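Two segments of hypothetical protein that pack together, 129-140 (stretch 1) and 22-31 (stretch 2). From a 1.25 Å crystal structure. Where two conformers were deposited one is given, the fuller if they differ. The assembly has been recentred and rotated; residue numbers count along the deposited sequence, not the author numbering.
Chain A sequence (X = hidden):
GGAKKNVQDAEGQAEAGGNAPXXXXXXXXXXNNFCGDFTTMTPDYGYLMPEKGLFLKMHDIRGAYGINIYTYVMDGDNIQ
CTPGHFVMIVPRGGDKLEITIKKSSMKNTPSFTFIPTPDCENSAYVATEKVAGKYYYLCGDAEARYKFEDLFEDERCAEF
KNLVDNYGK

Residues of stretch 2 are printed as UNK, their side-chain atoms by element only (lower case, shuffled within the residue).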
# COMPACT_ATOMS: atom_id res chain seq x y z
N GLU A 129 -13.41 7.14 -2.80
CA GLU A 129 -14.07 7.48 -1.54
C GLU A 129 -13.06 7.98 -0.53
O GLU A 129 -11.91 7.57 -0.54
CB GLU A 129 -14.81 6.28 -0.98
CG GLU A 129 -15.96 5.83 -1.86
CD GLU A 129 -16.87 4.82 -1.18
OE1 GLU A 129 -16.98 4.85 0.06
OE2 GLU A 129 -17.49 4.02 -1.91
N LYS A 130 -13.52 8.85 0.37
CA LYS A 130 -12.69 9.37 1.43
C LYS A 130 -12.47 8.34 2.52
O LYS A 130 -13.35 7.50 2.81
CB LYS A 130 -13.37 10.59 2.07
CG LYS A 130 -13.49 11.79 1.15
CD LYS A 130 -14.25 12.93 1.80
CE LYS A 130 -14.54 14.04 0.81
NZ LYS A 130 -15.34 15.13 1.48
N VAL A 131 -11.32 8.48 3.16
CA VAL A 131 -10.98 7.79 4.40
C VAL A 131 -10.55 8.90 5.35
O VAL A 131 -9.68 9.69 5.03
CB VAL A 131 -9.83 6.80 4.20
CG1 VAL A 131 -9.31 6.26 5.56
CG2 VAL A 131 -10.28 5.68 3.28
N ALA A 132 -11.18 8.97 6.51
CA ALA A 132 -10.90 10.03 7.48
C ALA A 132 -10.90 11.39 6.77
O ALA A 132 -10.03 12.23 6.99
CB ALA A 132 -9.60 9.78 8.18
N GLY A 133 -11.90 11.60 5.92
CA GLY A 133 -12.10 12.87 5.28
C GLY A 133 -11.23 13.20 4.09
O GLY A 133 -11.34 14.29 3.55
N LYS A 134 -10.36 12.28 3.67
CA LYS A 134 -9.43 12.58 2.59
C LYS A 134 -9.33 11.47 1.57
O LYS A 134 -9.60 10.31 1.85
CB LYS A 134 -8.05 12.88 3.15
CG LYS A 134 -8.06 14.15 4.03
CD LYS A 134 -6.69 14.55 4.45
CE LYS A 134 -6.66 15.87 5.21
NZ LYS A 134 -5.31 16.16 5.76
N TYR A 135 -8.91 11.86 0.37
CA TYR A 135 -8.66 10.94 -0.72
C TYR A 135 -7.20 10.53 -0.76
O TYR A 135 -6.33 11.39 -0.82
CB TYR A 135 -9.02 11.58 -2.05
CG TYR A 135 -10.48 11.92 -2.19
CD1 TYR A 135 -11.39 10.98 -2.61
CD2 TYR A 135 -10.96 13.19 -1.86
CE1 TYR A 135 -12.73 11.28 -2.74
CE2 TYR A 135 -12.30 13.49 -1.99
CZ TYR A 135 -13.18 12.55 -2.43
OH TYR A 135 -14.52 12.87 -2.55
N TYR A 136 -6.95 9.22 -0.74
CA TYR A 136 -5.62 8.72 -1.01
C TYR A 136 -5.36 8.75 -2.51
O TYR A 136 -6.21 8.38 -3.32
CB TYR A 136 -5.46 7.29 -0.50
CG TYR A 136 -5.17 7.21 0.97
CD1 TYR A 136 -3.92 7.51 1.47
CD2 TYR A 136 -6.15 6.81 1.86
CE1 TYR A 136 -3.64 7.46 2.84
CE2 TYR A 136 -5.88 6.73 3.22
CZ TYR A 136 -4.63 7.06 3.71
OH TYR A 136 -4.40 7.01 5.07
N TYR A 137 -4.15 9.16 -2.88
CA TYR A 137 -3.66 9.07 -4.23
C TYR A 137 -2.61 7.98 -4.33
O TYR A 137 -2.00 7.59 -3.33
CB TYR A 137 -3.03 10.40 -4.65
CG TYR A 137 -4.04 11.52 -4.84
CD1 TYR A 137 -4.71 12.10 -3.76
CD2 TYR A 137 -4.33 12.00 -6.10
CE1 TYR A 137 -5.60 13.14 -3.95
CE2 TYR A 137 -5.22 13.05 -6.29
CZ TYR A 137 -5.83 13.62 -5.20
OH TYR A 137 -6.73 14.65 -5.43
N LEU A 138 -2.40 7.50 -5.56
CA LEU A 138 -1.25 6.65 -5.88
C LEU A 138 -0.39 7.46 -6.83
O LEU A 138 -0.78 7.74 -7.96
CB LEU A 138 -1.68 5.34 -6.55
CG LEU A 138 -2.57 4.40 -5.77
CD1 LEU A 138 -2.88 3.15 -6.56
CD2 LEU A 138 -1.97 4.02 -4.46
N CYS A 139 0.81 7.82 -6.38
CA CYS A 139 1.80 8.53 -7.17
C CYS A 139 2.96 7.60 -7.43
O CYS A 139 3.62 7.16 -6.49
CB CYS A 139 2.27 9.79 -6.44
SG CYS A 139 0.95 10.93 -5.99
N GLY A 140 3.20 7.25 -8.69
CA GLY A 140 4.28 6.31 -8.99
C GLY A 140 5.60 6.81 -8.44
O GLY A 140 5.94 7.98 -8.58
N UNK A 22 4.81 -2.44 -8.90
CA UNK A 22 5.06 -1.02 -8.87
C UNK A 22 4.82 -0.43 -7.50
O UNK A 22 3.98 -0.88 -6.72
c UNK A 22 4.19 -0.33 -9.92
o UNK A 22 2.86 -0.81 -9.85
N UNK A 23 5.62 0.57 -7.19
CA UNK A 23 5.53 1.30 -5.94
C UNK A 23 4.91 2.67 -6.09
O UNK A 23 5.01 3.30 -7.15
N UNK A 24 4.30 3.13 -5.01
CA UNK A 24 3.57 4.39 -4.98
C UNK A 24 3.77 5.10 -3.68
O UNK A 24 3.77 4.48 -2.60
c UNK A 24 2.06 4.18 -5.17
c UNK A 24 1.27 2.05 -8.78
c UNK A 24 1.65 4.11 -7.64
c UNK A 24 1.60 2.07 -6.43
o UNK A 24 1.06 1.37 -9.95
c UNK A 24 1.75 3.44 -6.43
c UNK A 24 1.41 3.42 -8.83
c UNK A 24 1.40 1.38 -7.60
N UNK A 25 3.88 6.43 -3.75
CA UNK A 25 3.61 7.24 -2.58
C UNK A 25 2.11 7.53 -2.53
O UNK A 25 1.46 7.66 -3.56
c UNK A 25 4.37 8.56 -2.66
c UNK A 25 6.60 9.77 -2.76
c UNK A 25 6.28 7.82 -1.18
c UNK A 25 5.89 8.42 -2.51
N UNK A 26 1.58 7.59 -1.31
CA UNK A 26 0.14 7.68 -1.08
C UNK A 26 -0.18 8.83 -0.12
O UNK A 26 -0.53 8.61 1.04
se UNK A 26 -1.03 3.62 -0.81
c UNK A 26 -0.16 5.15 -1.42
c UNK A 26 -0.42 6.37 -0.52
c UNK A 26 -2.90 4.23 -1.04
N UNK A 27 -0.08 10.06 -0.62
CA UNK A 27 -0.55 11.19 0.18
C UNK A 27 -2.08 11.15 0.25
O UNK A 27 -2.74 10.60 -0.64
c UNK A 27 0.37 10.46 -1.96
c UNK A 27 -0.07 12.40 -0.63
c UNK A 27 -0.06 11.92 -2.03
N UNK A 28 -2.63 11.75 1.29
CA UNK A 28 -4.05 11.89 1.49
C UNK A 28 -4.40 13.38 1.47
O UNK A 28 -3.82 14.15 2.21
c UNK A 28 -4.51 11.26 2.81
N UNK A 29 -5.35 13.75 0.62
CA UNK A 29 -5.69 15.16 0.34
C UNK A 29 -7.20 15.33 0.36
O UNK A 29 -7.93 14.44 -0.09
c UNK A 29 -5.44 17.01 -1.40
c UNK A 29 -2.96 15.47 -2.40
c UNK A 29 -3.62 15.32 -1.05
c UNK A 29 -5.12 15.56 -1.03
N UNK A 30 -7.70 16.46 0.87
CA UNK A 30 -9.14 16.65 0.98
C UNK A 30 -9.84 16.66 -0.39
O UNK A 30 -10.99 16.23 -0.49
c UNK A 30 -9.48 17.92 1.75
o UNK A 30 -9.04 17.79 3.08
N UNK A 31 -9.17 17.19 -1.41
CA UNK A 31 -9.73 17.24 -2.76
C UNK A 31 -9.33 16.00 -3.55
O UNK A 31 -8.22 15.51 -3.42
c UNK A 31 -9.21 18.47 -3.48
O HOH W 1 -2.52 14.32 4.98
O HOH W 2 -10.38 17.14 5.27

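Position 22 has two side-chain atoms, one carbon and then one oxygen. It does not touch stretch 1. A single carbon carrying a hydroxyl is serine, Ser22.

Position 23 has no side-chain atoms. Its backbone O lies 3.6 Å from Gly140 CA. With no CB, it is glycine, Gly23.

Position 24 has one carbon leading to a six-carbon ring that bears an oxygen. The ring packs beside Leu138 CB, and its edge faces the backbone N of Gly140. A phenol on one carbon is tyrosine, Tyr24. Tyr24 CD1 is 3.7 Å from Leu138 CB. Its OH is hydrogen-bonded to Ser22 OG at 2.8 Å, and either could be the donor.

Position 25 has four carbons, forked at the second. CB lies 4.5 Å from Cys139 CB, on the same face of the sheet. The late fork gives leucine, Leu25. Its backbone pairs with Cys139 in both directions: Leu25 N donates to Cys139 O at 2.8 Å, and Cys139 N donates to Leu25 O at 2.9 Å.

Position 26 is an unbranched chain of two carbons, a selenium and a last carbon. The chain end reaches Leu138 and Tyr136. The selenium identifies selenomethionine, named here Met26. Its CE is 3.6 Å from Leu138 CD2 and 4.0 Å from Tyr136 CB.

Position 27 has three carbons closing a ring onto the backbone N. The ring lies near Tyr137 and Cys139. This is proline, Pro27. Its CG is 4.2 Å from Tyr137 CB, and its CD is 4.1 Å from Cys139 SG. The ring leaves no N-H to donate, but Pro27 O accepts from Tyr137 N at 3.0 Å.

Position 28 has one carbon. It sits over a face of the Tyr136 ring, 3.9 Å from CB to Tyr136 CE1, in a CH-pi contact. A lone CB is alanine, Ala28. Water 1 donates to Ala28 O at 3.1 Å and accepts a weak bond from Lys134 NZ at 3.4 Å.

Position 29 has four carbons, forked at the first, with one arm two carbons long. CB is 3.8 Å from Tyr137 CE1. This branching is isoleucine, Ile29. Ile29 N donates to Tyr135 O at 2.9 Å, and Tyr135 N donates to Ile29 O at 2.8 Å.

Position 30 has one carbon and then one oxygen. The oxygen is 3.7 Å from Lys134 CE. This is serine, Ser30. Water 2 is hydrogen-bonded to Ser30 OG at 2.6 Å and donates a weak bond to Gly133 O at 3.5 Å.

Position 31 has one carbon, pointing away from stretch 1. It is alanine, Ala31. Its O accepts from Tyr137 OH at 2.6 Å.

The contact is antiparallel pairing, with five backbone hydrogen bonds along the two segments. Short CA-H...O contacts supplement them, such as Met26 CA to Tyr137 O at 3.1 Å. Side chains pack around this ladder: Tyr136 with Ala28 on one face, Cys139 with Leu25 on the other. Together the segments bury 877 Å².

Stretch 2 22-31: SGYLMPAISA
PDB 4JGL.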